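Local structure of branched-chain-amino-acid aminotransferase (Pseudomonas aeruginosa, 6NST) at residues A43-L55 and V292-V306. The protein probably catalyses the pyridoxal-phosphate-dependent transfer of the amino group between leucine, isoleucine or valine and 2-oxoglutarate. The protein carries 1 engineered substitution. Numbering follows the deposited sequence.
Sequences AYDTPQGTAIFRL and VSGKTEAHAEWRTLV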
loop_
_atom_site.group_PDB
_atom_site.type_symbol
_atom_site.label_atom_id
_atom_site.label_comp_id
_atom_site.label_asym_id
_atom_site.label_seq_id
_atom_site.Cartn_x
_atom_site.Cartn_y
_atom_site.Cartn_z
ATOM N N ALA A 43 4.128 -18.515 35.934
ATOM C CA ALA A 43 4.592 -19.564 36.830
ATOM C C ALA A 43 3.396 -20.424 37.205
ATOM O O ALA A 43 2.356 -19.898 37.616
ATOM C CB ALA A 43 5.254 -18.983 38.083
ATOM N N TYR A 44 3.537 -21.736 37.048
ATOM C CA TYR A 44 2.457 -22.674 37.304
ATOM C C TYR A 44 2.781 -23.566 38.495
ATOM O O TYR A 44 3.944 -23.772 38.856
ATOM C CB TYR A 44 2.177 -23.544 36.075
ATOM C CG TYR A 44 1.500 -22.808 34.950
ATOM C CD1 TYR A 44 0.116 -22.728 34.884
ATOM C CD2 TYR A 44 2.241 -22.192 33.953
ATOM C CE1 TYR A 44 -0.509 -22.055 33.857
ATOM C CE2 TYR A 44 1.622 -21.519 32.920
ATOM C CZ TYR A 44 0.248 -21.451 32.877
ATOM O OH TYR A 44 -0.373 -20.777 31.849
ATOM N N ASP A 45 1.722 -24.096 39.100
ATOM C CA ASP A 45 1.839 -25.060 40.188
ATOM C C ASP A 45 2.035 -26.447 39.587
ATOM O O ASP A 45 1.102 -27.020 39.013
ATOM C CB ASP A 45 0.595 -25.006 41.071
ATOM C CG ASP A 45 0.676 -25.945 42.256
ATOM O OD1 ASP A 45 1.793 -26.374 42.613
ATOM O OD2 ASP A 45 -0.386 -26.261 42.829
ATOM N N THR A 46 3.243 -26.985 39.710
ATOM C CA THR A 46 3.597 -28.287 39.168
ATOM C C THR A 46 3.832 -29.291 40.290
ATOM O O THR A 46 4.056 -28.906 41.441
ATOM C CB THR A 46 4.859 -28.189 38.302
ATOM O OG1 THR A 46 6.012 -28.131 39.149
ATOM C CG2 THR A 46 4.809 -26.946 37.428
ATOM N N PRO A 47 3.775 -30.595 39.991
ATOM C CA PRO A 47 4.070 -31.591 41.035
ATOM C C PRO A 47 5.435 -31.415 41.676
ATOM O O PRO A 47 5.606 -31.759 42.852
ATOM C CB PRO A 47 3.966 -32.924 40.281
ATOM C CG PRO A 47 3.023 -32.642 39.163
ATOM C CD PRO A 47 3.305 -31.229 38.745
ATOM N N GLN A 48 6.412 -30.885 40.941
ATOM C CA GLN A 48 7.739 -30.624 41.483
ATOM C C GLN A 48 7.834 -29.285 42.205
ATOM O O GLN A 48 8.883 -28.987 42.787
ATOM C CB GLN A 48 8.781 -30.676 40.361
ATOM C CG GLN A 48 8.683 -31.905 39.473
ATOM C CD GLN A 48 8.840 -33.198 40.245
ATOM O OE1 GLN A 48 7.854 -33.833 40.622
ATOM N NE2 GLN A 48 10.084 -33.598 40.483
ATOM N N GLY A 49 6.781 -28.479 42.182
ATOM C CA GLY A 49 6.781 -27.165 42.789
ATOM C C GLY A 49 6.412 -26.089 41.786
ATOM O O GLY A 49 6.200 -26.344 40.603
ATOM N N THR A 50 6.330 -24.861 42.295
ATOM C CA THR A 50 6.062 -23.717 41.434
ATOM C C THR A 50 7.181 -23.573 40.413
ATOM O O THR A 50 8.354 -23.448 40.778
ATOM C CB THR A 50 5.926 -22.442 42.268
ATOM O OG1 THR A 50 4.846 -22.589 43.199
ATOM C CG2 THR A 50 5.653 -21.242 41.372
ATOM N N ALA A 51 6.822 -23.611 39.130
ATOM C CA ALA A 51 7.802 -23.609 38.055
ATOM C C ALA A 51 7.431 -22.579 37.000
ATOM O O ALA A 51 6.258 -22.433 36.643
ATOM C CB ALA A 51 7.925 -24.996 37.410
ATOM N N ILE A 52 8.444 -21.874 36.504
ATOM C CA ILE A 52 8.264 -20.910 35.426
ATOM C C ILE A 52 8.313 -21.646 34.095
ATOM O O ILE A 52 9.220 -22.451 33.850
ATOM C CB ILE A 52 9.341 -19.814 35.493
ATOM C CG1 ILE A 52 9.206 -19.007 36.787
ATOM C CG2 ILE A 52 9.253 -18.905 34.283
ATOM C CD1 ILE A 52 10.296 -17.975 36.974
ATOM N N PHE A 53 7.340 -21.374 33.230
ATOM C CA PHE A 53 7.243 -22.049 31.943
ATOM C C PHE A 53 8.093 -21.316 30.913
ATOM O O PHE A 53 7.844 -20.141 30.618
ATOM C CB PHE A 53 5.793 -22.134 31.476
ATOM C CG PHE A 53 5.626 -22.855 30.173
ATOM C CD1 PHE A 53 5.858 -24.218 30.089
ATOM C CD2 PHE A 53 5.245 -22.173 29.032
ATOM C CE1 PHE A 53 5.710 -24.887 28.890
ATOM C CE2 PHE A 53 5.093 -22.837 27.830
ATOM C CZ PHE A 53 5.327 -24.195 27.759
ATOM N N ARG A 54 9.086 -22.017 30.368
ATOM C CA ARG A 54 9.998 -21.492 29.354
ATOM C C ARG A 54 10.600 -20.158 29.795
ATOM O O ARG A 54 10.447 -19.121 29.148
ATOM C CB ARG A 54 9.297 -21.368 28.000
ATOM C CG ARG A 54 8.673 -22.668 27.529
ATOM C CD ARG A 54 8.458 -22.673 26.029
ATOM N NE ARG A 54 9.721 -22.709 25.300
ATOM C CZ ARG A 54 9.821 -22.826 23.980
ATOM N NH1 ARG A 54 8.729 -22.921 23.234
ATOM N NH2 ARG A 54 11.014 -22.852 23.403
ATOM N N LEU A 55 11.289 -20.212 30.936
ATOM C CA LEU A 55 11.972 -19.029 31.445
ATOM C C LEU A 55 13.020 -18.529 30.457
ATOM O O LEU A 55 13.153 -17.319 30.239
ATOM C CB LEU A 55 12.611 -19.342 32.796
ATOM C CG LEU A 55 13.461 -18.230 33.407
ATOM C CD1 LEU A 55 12.636 -16.965 33.580
ATOM C CD2 LEU A 55 14.064 -18.671 34.732
ATOM N N VAL A 292 2.366 -27.106 30.915
ATOM C CA VAL A 292 2.759 -25.999 31.783
ATOM C C VAL A 292 2.567 -26.354 33.254
ATOM O O VAL A 292 3.306 -25.862 34.115
ATOM C CB VAL A 292 1.987 -24.718 31.405
ATOM C CG1 VAL A 292 2.245 -24.354 29.952
ATOM C CG2 VAL A 292 0.495 -24.879 31.664
ATOM N N SER A 293 1.597 -27.209 33.570
ATOM C CA SER A 293 1.306 -27.569 34.952
ATOM C C SER A 293 2.091 -28.783 35.428
ATOM O O SER A 293 1.939 -29.182 36.587
ATOM C CB SER A 293 -0.193 -27.832 35.131
ATOM O OG SER A 293 -0.588 -29.010 34.448
ATOM N N GLY A 294 2.917 -29.380 34.573
ATOM C CA GLY A 294 3.728 -30.509 34.973
ATOM C C GLY A 294 3.000 -31.830 35.080
ATOM O O GLY A 294 3.588 -32.799 35.576
ATOM N N LYS A 295 1.740 -31.907 34.644
ATOM C CA LYS A 295 1.049 -33.191 34.630
ATOM C C LYS A 295 1.705 -34.170 33.668
ATOM O O LYS A 295 1.557 -35.386 33.836
ATOM C CB LYS A 295 -0.425 -32.996 34.269
ATOM C CG LYS A 295 -1.201 -32.172 35.285
ATOM C CD LYS A 295 -2.652 -31.998 34.875
ATOM C CE LYS A 295 -3.400 -31.130 35.873
ATOM N NZ LYS A 295 -4.828 -30.954 35.495
ATOM N N THR A 296 2.421 -33.665 32.668
ATOM C CA THR A 296 3.255 -34.466 31.785
ATOM C C THR A 296 4.709 -34.101 32.041
ATOM O O THR A 296 5.060 -32.917 32.060
ATOM C CB THR A 296 2.898 -34.224 30.317
ATOM O OG1 THR A 296 1.513 -34.524 30.101
ATOM C CG2 THR A 296 3.754 -35.096 29.408
ATOM N N GLU A 297 5.551 -35.113 32.240
ATOM C CA GLU A 297 6.947 -34.874 32.581
ATOM C C GLU A 297 7.806 -34.525 31.370
ATOM O O GLU A 297 8.997 -34.244 31.538
ATOM C CB GLU A 297 7.524 -36.099 33.297
ATOM C CG GLU A 297 8.669 -35.784 34.247
ATOM C CD GLU A 297 9.078 -36.981 35.077
ATOM O OE1 GLU A 297 8.382 -38.016 35.010
ATOM O OE2 GLU A 297 10.095 -36.888 35.796
ATOM N N ALA A 298 7.239 -34.525 30.167
ATOM C CA ALA A 298 8.006 -34.181 28.979
ATOM C C ALA A 298 8.401 -32.708 28.997
ATOM O O ALA A 298 7.744 -31.873 29.627
ATOM C CB ALA A 298 7.204 -34.492 27.717
ATOM N N HIS A 299 9.492 -32.399 28.292
ATOM C CA HIS A 299 10.028 -31.040 28.186
ATOM C C HIS A 299 10.342 -30.461 29.569
ATOM O O HIS A 299 9.802 -29.431 29.982
ATOM C CB HIS A 299 9.069 -30.127 27.413
ATOM C CG HIS A 299 8.826 -30.556 25.998
ATOM N ND1 HIS A 299 9.681 -30.234 24.966
ATOM C CD2 HIS A 299 7.816 -31.267 25.443
ATOM C CE1 HIS A 299 9.213 -30.736 23.837
ATOM N NE2 HIS A 299 8.082 -31.367 24.098
ATOM N N ALA A 300 11.241 -31.148 30.283
ATOM C CA ALA A 300 11.602 -30.717 31.631
ATOM C C ALA A 300 12.346 -29.389 31.622
ATOM O O ALA A 300 12.250 -28.620 32.586
ATOM C CB ALA A 300 12.444 -31.790 32.322
ATOM N N GLU A 301 13.089 -29.100 30.552
ATOM C CA GLU A 301 13.804 -27.833 30.449
ATOM C C GLU A 301 12.869 -26.642 30.290
ATOM O O GLU A 301 13.318 -25.501 30.440
ATOM C CB GLU A 301 14.791 -27.876 29.279
ATOM C CG GLU A 301 14.144 -27.941 27.898
ATOM C CD GLU A 301 13.610 -29.320 27.551
ATOM O OE1 GLU A 301 13.832 -30.266 28.338
ATOM O OE2 GLU A 301 12.966 -29.458 26.489
ATOM N N TRP A 302 11.592 -26.872 29.995
ATOM C CA TRP A 302 10.621 -25.796 29.858
ATOM C C TRP A 302 9.937 -25.444 31.174
ATOM O O TRP A 302 9.131 -24.510 31.204
ATOM C CB TRP A 302 9.568 -26.167 28.805
ATOM C CG TRP A 302 10.093 -26.134 27.397
ATOM C CD1 TRP A 302 11.350 -25.772 26.999
ATOM C CD2 TRP A 302 9.375 -26.468 26.203
ATOM N NE1 TRP A 302 11.458 -25.863 25.633
ATOM C CE2 TRP A 302 10.261 -26.288 25.119
ATOM C CE3 TRP A 302 8.072 -26.904 25.943
ATOM C CZ2 TRP A 302 9.883 -26.527 23.798
ATOM C CZ3 TRP A 302 7.700 -27.142 24.631
ATOM C CH2 TRP A 302 8.602 -26.953 23.576
ATOM N N ARG A 303 10.238 -26.158 32.256
ATOM C CA ARG A 303 9.679 -25.878 33.577
ATOM C C ARG A 303 10.839 -25.671 34.545
ATOM O O ARG A 303 11.494 -26.632 34.959
ATOM C CB ARG A 303 8.762 -27.007 34.038
ATOM C CG ARG A 303 7.506 -27.164 33.200
ATOM C CD ARG A 303 6.672 -28.338 33.684
ATOM N NE ARG A 303 7.395 -29.599 33.556
ATOM C CZ ARG A 303 7.398 -30.349 32.459
ATOM N NH1 ARG A 303 6.712 -29.965 31.392
ATOM N NH2 ARG A 303 8.086 -31.483 32.430
ATOM N N THR A 304 11.092 -24.415 34.906
ATOM C CA THR A 304 12.191 -24.055 35.795
ATOM C C THR A 304 11.628 -23.833 37.194
ATOM O O THR A 304 10.879 -22.877 37.423
ATOM C CB THR A 304 12.917 -22.812 35.285
ATOM O OG1 THR A 304 13.454 -23.076 33.983
ATOM C CG2 THR A 304 14.052 -22.431 36.225
ATOM N N LEU A 305 11.987 -24.721 38.122
ATOM C CA LEU A 305 11.519 -24.607 39.497
ATOM C C LEU A 305 11.929 -23.268 40.097
ATOM O O LEU A 305 13.008 -22.741 39.811
ATOM C CB LEU A 305 12.074 -25.754 40.345
ATOM C CG LEU A 305 11.562 -27.152 39.998
ATOM C CD1 LEU A 305 12.184 -28.198 40.913
ATOM C CD2 LEU A 305 10.046 -27.189 40.085
ATOM N N VAL A 306 11.053 -22.720 40.933
ATOM C CA VAL A 306 11.278 -21.406 41.525
ATOM C C VAL A 306 12.031 -21.509 42.846
ATOM O O VAL A 306 12.924 -20.704 43.123
ATOM C CB VAL A 306 9.926 -20.683 41.689
ATOM C CG1 VAL A 306 10.094 -19.407 42.468
ATOM C CG2 VAL A 306 9.317 -20.390 40.325
HETATM O O HOH W 1 5.646 -24.199 34.214
HETATM O O HOH W 2 11.521 -22.672 32.036
#
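Val292, in the last turn of helix 279-292, meets two aromatic rings at once. Its CG2 stands over the centre of the Tyr44 ring, 3.6 Å from the centroid, and its CG1 does the same to Phe53 at 3.5 Å. Phe53 has CG anti to its own N (chi1 -178°), which lays the ring against that methyl; Arg54 CG covers the opposite face, so the phenyl is packed on both sides.

Arg54 then runs alongside Trp302. A bend at chi3 (68°) turns the guanidinium flat onto the indole, planes 16° apart, with NE 3.6 Å from Trp302 NE1; CD rests over the five-membered ring, and CZ sits off-centre in a cation-pi contact. Asn223 of helix 220-231 takes NH1, while His299 ND1 sits over the other indole face, toward its rim.

The backbones of 51-53 and 303-305 pair antiparallel: after helix 279-292 the C-terminal segment returns to add an edge strand, within this chain, to the sheet containing 36-46 and 51-53. Ile52 and Thr304 exchange two hydrogen bonds, and Arg54 N reaches Trp302 O in a nearly straight one (2.6 Å). One water donates to Ala51 O and Val292 O. At the hairpin, Leu305 CD2 lies 3.7 Å from Gln48 CB.

Arg303 grips Ala298 O with NH1 and NH2, and NH1 also bonds Leu291 O, tying the loop to the end of helix 279-292. Backbone bonds thus set the strand register, the indole stack and Asn223 fix the turn of the Arg54 guanidinium, and a second water satisfies Ile52 O, Leu55 N and Thr304 OG1 where strand 51-53 ends.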